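Local coordinates for protein D-glyceraldehyde dehydrogenase (NADP(+)) (Thermoplasma acidophilum, PDB 5IZD) that oxidises D-glyceraldehyde to glycerate with NADP(+) as cofactor, a step of the non-phosphorylated Entner-Doudoroff pathway, working as a homotetramer, at residues A[401-406]-A[428-433]. Sequence-based numbering, arbitrary orientation.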
loop_
_atom_site.group_PDB
_atom_site.type_symbol
_atom_site.label_atom_id
_atom_site.label_comp_id
_atom_site.label_asym_id
_atom_site.label_seq_id
_atom_site.Cartn_x
_atom_site.Cartn_y
_atom_site.Cartn_z
ATOM N N LEU A 401 6.888 30.636 -15.709
ATOM C CA LEU A 401 6.948 31.694 -14.735
ATOM C C LEU A 401 6.737 31.142 -13.294
ATOM O O LEU A 401 7.468 31.530 -12.356
ATOM C CB LEU A 401 5.947 32.801 -15.044
ATOM C CG LEU A 401 6.263 33.607 -16.304
ATOM C CD1 LEU A 401 5.058 34.474 -16.579
ATOM C CD2 LEU A 401 7.490 34.516 -16.241
ATOM N N ALA A 402 5.733 30.283 -13.149
ATOM C CA ALA A 402 5.429 29.607 -11.912
ATOM C C ALA A 402 6.607 28.798 -11.393
ATOM O O ALA A 402 6.956 28.887 -10.181
ATOM C CB ALA A 402 4.209 28.734 -12.059
ATOM N N ASN A 403 7.239 28.051 -12.278
ATOM C CA ASN A 403 8.354 27.217 -11.891
ATOM C C ASN A 403 9.668 27.977 -11.703
ATOM O O ASN A 403 10.611 27.398 -11.173
ATOM C CB ASN A 403 8.547 26.050 -12.867
ATOM C CG ASN A 403 7.402 25.060 -12.834
ATOM O OD1 ASN A 403 6.764 24.835 -11.811
ATOM N ND2 ASN A 403 7.160 24.437 -13.958
ATOM N N ASP A 404 9.716 29.250 -12.124
ATOM C CA ASP A 404 10.908 30.076 -12.039
ATOM C C ASP A 404 11.008 30.634 -10.600
ATOM O O ASP A 404 10.701 31.811 -10.338
ATOM C CB ASP A 404 10.873 31.191 -13.106
ATOM C CG ASP A 404 12.034 32.145 -13.026
ATOM O OD1 ASP A 404 13.153 31.746 -12.666
ATOM O OD2 ASP A 404 11.819 33.346 -13.289
ATOM N N SER A 405 11.473 29.780 -9.700
ATOM C CA SER A 405 11.489 30.070 -8.262
ATOM C C SER A 405 12.411 29.154 -7.558
ATOM O O SER A 405 12.418 27.969 -7.860
ATOM C CB SER A 405 10.081 29.860 -7.646
ATOM O OG SER A 405 9.989 30.413 -6.333
ATOM N N LYS A 406 13.101 29.625 -6.509
ATOM C CA LYS A 406 13.781 28.654 -5.665
ATOM C C LYS A 406 12.803 27.941 -4.717
ATOM O O LYS A 406 13.195 26.989 -4.015
ATOM C CB LYS A 406 14.936 29.300 -4.900
ATOM C CG LYS A 406 14.512 30.201 -3.753
ATOM C CD LYS A 406 15.722 30.944 -3.247
ATOM C CE LYS A 406 15.324 31.789 -2.068
ATOM N NZ LYS A 406 16.510 32.617 -1.753
ATOM N N ILE A 428 3.235 21.942 -13.221
ATOM C CA ILE A 428 3.432 22.887 -12.083
ATOM C C ILE A 428 4.155 22.122 -11.013
ATOM O O ILE A 428 3.570 21.263 -10.318
ATOM C CB ILE A 428 2.105 23.486 -11.510
ATOM C CG1 ILE A 428 1.355 24.306 -12.565
ATOM C CG2 ILE A 428 2.359 24.325 -10.257
ATOM C CD1 ILE A 428 1.977 25.648 -12.831
ATOM N N ARG A 429 5.441 22.437 -10.888
ATOM C CA ARG A 429 6.326 21.624 -10.092
ATOM C C ARG A 429 6.321 22.160 -8.695
ATOM O O ARG A 429 7.355 22.675 -8.219
ATOM C CB ARG A 429 7.715 21.620 -10.694
ATOM C CG ARG A 429 7.784 20.939 -12.050
ATOM C CD ARG A 429 7.884 19.436 -11.919
ATOM N NE ARG A 429 9.172 19.026 -11.413
ATOM C CZ ARG A 429 9.484 17.771 -11.070
ATOM N NH1 ARG A 429 8.599 16.796 -11.184
ATOM N NH2 ARG A 429 10.690 17.486 -10.599
ATOM N N PHE A 430 5.141 22.072 -8.065
ATOM C CA PHE A 430 4.921 22.546 -6.684
ATOM C C PHE A 430 4.300 21.392 -5.928
ATOM O O PHE A 430 3.644 20.541 -6.539
ATOM C CB PHE A 430 4.018 23.781 -6.650
ATOM C CG PHE A 430 4.770 25.031 -6.927
ATOM C CD1 PHE A 430 5.213 25.314 -8.216
ATOM C CD2 PHE A 430 5.121 25.887 -5.892
ATOM C CE1 PHE A 430 5.989 26.431 -8.483
ATOM C CE2 PHE A 430 5.898 27.009 -6.143
ATOM C CZ PHE A 430 6.328 27.286 -7.447
ATOM N N GLY A 431 4.536 21.360 -4.626
ATOM C CA GLY A 431 4.008 20.278 -3.770
ATOM C C GLY A 431 2.504 20.302 -3.631
ATOM O O GLY A 431 1.888 19.229 -3.523
ATOM N N GLU A 432 1.906 21.492 -3.676
ATOM C CA GLU A 432 0.446 21.629 -3.637
ATOM C C GLU A 432 -0.068 22.557 -4.728
ATOM O O GLU A 432 0.446 23.676 -4.899
ATOM C CB GLU A 432 -0.051 22.125 -2.267
ATOM C CG GLU A 432 0.449 21.289 -1.119
ATOM C CD GLU A 432 0.025 21.773 0.247
ATOM O OE1 GLU A 432 0.034 20.894 1.137
ATOM O OE2 GLU A 432 -0.219 23.007 0.492
ATOM N N LEU A 433 -1.047 22.060 -5.515
ATOM C CA LEU A 433 -1.740 22.881 -6.487
ATOM C C LEU A 433 -3.221 22.932 -6.085
ATOM O O LEU A 433 -3.880 21.909 -6.055
ATOM C CB LEU A 433 -1.511 22.363 -7.918
ATOM C CG LEU A 433 -2.276 23.065 -9.038
ATOM C CD1 LEU A 433 -1.865 24.509 -9.257
ATOM C CD2 LEU A 433 -2.137 22.262 -10.318
#
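Asn403, in the last turn of helix 395-403, reaches across to Arg429, the centre of an inverse gamma turn after helix 418-427. Its CG sits beside its own backbone N (chi1 -67°), on the side from which OD1 accepts the N-H of Arg429, 2.9 Å from N to OD1. The bond is nearly straight at hydrogen, 165°, with the donor tilted 23° from the carbonyl plane. ND2 meanwhile donates to Arg427 O, so one amide grips the chain on either side of Ile428. Arg429 CB and CG lie against the amide, CB 3.5 Å from Asn403 OD1, while the guanidinium, steeply turned from the amide plane, bonds Pro138 O of the second subunit.

Phe430 presents its edge to the same helix end. Ala402 O lies near the ring plane, 3.1 Å from Phe430 CE1, and also accepts a bond from Arg286; Asn403 OD1 lies near that plane too, 3.8 Å from Phe430 CE1. On the apolar side, Ala402 CB meets Ile428 CD1 at 3.9 Å, and both side chains touch Met255 in the mostly parallel seven-stranded sheet of the catalytic domain. Its edge strand 432-435 follows the turn and continues the sheet into the second subunit.

An alanine in place of Asn403 would probably leave the Arg429 N-H and Arg427 O without these mates. Helix and turn are thus joined by the amide's two bonds and by oxygens that probably meet weakly positive rim hydrogens.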